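Local coordinates for protein enoyl-CoA hydratase subunit I (Geobacillus kaustophilus, PDB 2PBP) that probably acts as a hydro-lyase of the enoyl-CoA hydratase/isomerase family, adding water across the double bond of enoyl-CoA thioesters, at residues Ile77-Trp81 and Leu82-Ala86. Numbering follows the deposited sequence.
Sequences IRLEW and LNQFA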
loop_
_atom_site.group_PDB
_atom_site.type_symbol
_atom_site.label_atom_id
_atom_site.label_comp_id
_atom_site.label_asym_id
_atom_site.label_seq_id
_atom_site.Cartn_x
_atom_site.Cartn_y
_atom_site.Cartn_z
ATOM N N ILE A 77 11.741 -18.929 31.651
ATOM C CA ILE A 77 12.274 -17.842 32.471
ATOM C C ILE A 77 13.565 -17.247 31.911
ATOM O O ILE A 77 13.737 -16.027 31.899
ATOM C CB ILE A 77 12.494 -18.307 33.927
ATOM C CG1 ILE A 77 11.187 -18.876 34.488
ATOM C CG2 ILE A 77 12.965 -17.139 34.783
ATOM C CD1 ILE A 77 9.955 -17.928 34.554
ATOM N N ARG A 78 14.466 -18.109 31.451
ATOM C CA ARG A 78 15.721 -17.654 30.863
ATOM C C ARG A 78 15.405 -16.744 29.670
ATOM O O ARG A 78 16.022 -15.691 29.497
ATOM C CB ARG A 78 16.558 -18.856 30.403
ATOM C CG ARG A 78 17.802 -18.494 29.592
ATOM C CD ARG A 78 18.602 -19.750 29.235
ATOM N NE ARG A 78 19.548 -19.541 28.136
ATOM C CZ ARG A 78 20.731 -18.942 28.246
ATOM N NH1 ARG A 78 21.150 -18.477 29.419
ATOM N NH2 ARG A 78 21.503 -18.812 27.175
ATOM N N LEU A 79 14.434 -17.150 28.855
ATOM C CA LEU A 79 14.046 -16.360 27.688
ATOM C C LEU A 79 13.405 -15.037 28.096
ATOM O O LEU A 79 13.659 -13.999 27.483
ATOM C CB LEU A 79 13.087 -17.157 26.801
ATOM C CG LEU A 79 13.744 -18.312 26.037
ATOM C CD1 LEU A 79 12.680 -19.224 25.436
ATOM C CD2 LEU A 79 14.660 -17.739 24.954
ATOM N N GLU A 80 12.576 -15.073 29.134
ATOM C CA GLU A 80 11.921 -13.861 29.610
ATOM C C GLU A 80 12.969 -12.813 29.991
ATOM O O GLU A 80 12.859 -11.649 29.611
ATOM C CB GLU A 80 11.033 -14.178 30.814
ATOM C CG GLU A 80 10.363 -12.961 31.448
ATOM C CD GLU A 80 9.436 -12.216 30.498
ATOM O OE1 GLU A 80 8.540 -12.849 29.898
ATOM O OE2 GLU A 80 9.599 -10.986 30.361
ATOM N N TRP A 81 13.994 -13.225 30.728
ATOM C CA TRP A 81 15.043 -12.291 31.131
ATOM C C TRP A 81 15.931 -11.873 29.956
ATOM O O TRP A 81 16.414 -10.742 29.910
ATOM C CB TRP A 81 15.902 -12.898 32.246
ATOM C CG TRP A 81 15.219 -12.985 33.592
ATOM C CD1 TRP A 81 15.044 -14.108 34.348
ATOM C CD2 TRP A 81 14.676 -11.897 34.357
ATOM N NE1 TRP A 81 14.431 -13.789 35.539
ATOM C CE2 TRP A 81 14.193 -12.441 35.571
ATOM C CE3 TRP A 81 14.551 -10.518 34.140
ATOM C CZ2 TRP A 81 13.597 -11.652 36.564
ATOM C CZ3 TRP A 81 13.956 -9.732 35.128
ATOM C CH2 TRP A 81 13.487 -10.305 36.326
ATOM N N LEU A 82 16.154 -12.784 29.012
ATOM C CA LEU A 82 16.974 -12.475 27.841
ATOM C C LEU A 82 16.342 -11.376 26.991
ATOM O O LEU A 82 17.042 -10.493 26.496
ATOM C CB LEU A 82 17.181 -13.723 26.974
ATOM C CG LEU A 82 18.280 -14.700 27.403
ATOM C CD1 LEU A 82 18.266 -15.922 26.493
ATOM C CD2 LEU A 82 19.630 -14.007 27.346
ATOM N N ASN A 83 15.024 -11.443 26.821
ATOM C CA ASN A 83 14.293 -10.456 26.026
ATOM C C ASN A 83 15.026 -10.208 24.707
ATOM O O ASN A 83 15.210 -9.066 24.279
ATOM C CB ASN A 83 14.152 -9.155 26.824
ATOM C CG ASN A 83 13.235 -8.152 26.149
ATOM O OD1 ASN A 83 12.427 -8.511 25.294
ATOM N ND2 ASN A 83 13.349 -6.888 26.542
ATOM N N GLN A 84 15.423 -11.298 24.058
ATOM C CA GLN A 84 16.172 -11.234 22.808
ATOM C C GLN A 84 15.441 -10.588 21.638
ATOM O O GLN A 84 16.072 -10.082 20.711
ATOM C CB GLN A 84 16.613 -12.641 22.395
ATOM C CG GLN A 84 15.495 -13.501 21.815
ATOM C CD GLN A 84 15.864 -14.973 21.780
ATOM O OE1 GLN A 84 16.007 -15.606 22.824
ATOM N NE2 GLN A 84 16.024 -15.523 20.579
ATOM N N PHE A 85 14.117 -10.594 21.668
ATOM C CA PHE A 85 13.379 -10.023 20.555
ATOM C C PHE A 85 13.290 -8.505 20.570
ATOM O O PHE A 85 12.760 -7.900 19.642
ATOM C CB PHE A 85 12.006 -10.685 20.465
ATOM C CG PHE A 85 12.093 -12.165 20.241
ATOM C CD1 PHE A 85 12.669 -12.669 19.074
ATOM C CD2 PHE A 85 11.680 -13.056 21.225
ATOM C CE1 PHE A 85 12.837 -14.043 18.895
ATOM C CE2 PHE A 85 11.843 -14.430 21.058
ATOM C CZ PHE A 85 12.424 -14.926 19.890
ATOM N N ALA A 86 13.827 -7.887 21.620
ATOM C CA ALA A 86 13.839 -6.430 21.691
ATOM C C ALA A 86 14.773 -5.947 20.583
ATOM O O ALA A 86 14.585 -4.866 20.026
ATOM C CB ALA A 86 14.345 -5.963 23.045
HETATM O O HOH W 1 14.334 -13.992 24.739
#
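Two backbone hydrogen bonds close the C-terminal end of the short helix 76-82: Leu-82 N donates to Arg-78 O at 3.0 Å, with an N-H...O angle of 148°, and Asn-83 N reaches Leu-79 O, also at 3.0 Å and somewhat straighter (159°). Asn-83 then leaves the helix with positive phi, and a type I beta turn from Asn-83 to Ala-86 leads into helix 86-92. This link between helices 76-82 and 86-92 lies on the surface of the crotonase-like fold, its centre about 23 Å from the centre of the chain.

A water bridges the exit. The water donates to Leu-79 O at 2.8 Å and also to Gln-84 OE1, while accepting from Gln-84 N, so Leu-79 O serves two donors, one from the backbone and one from solvent. Gln-84 holds its CG between the backbone N and the carbonyl carbon; this chi1 of 76° sets the extended chain off on the side of the water, so that OE1 and the backbone N of Gln-84 both reach it. Gln-84 OE1 lies 3.3 Å from Leu-79 CD2.

The apolar packing centres on Leu-82. Leu-82 CD1 lies 4.1 Å above one face of the Arg-78 guanidinium, offset toward the rim, and also 4.1 Å from Arg-78 CG. The extended arginine chain sends NE into a salt bridge with Asp-74, whereas Asp-75 OD1 accepts from Arg-78 N near the helix start. With an alanine at Leu-82, the guanidinium would probably lose this apolar cover and Arg-78 become freer to turn, although Asp-74 would still hold NE. Leu-82 CD1 also meets Leu-79 CD2 at 4.3 Å.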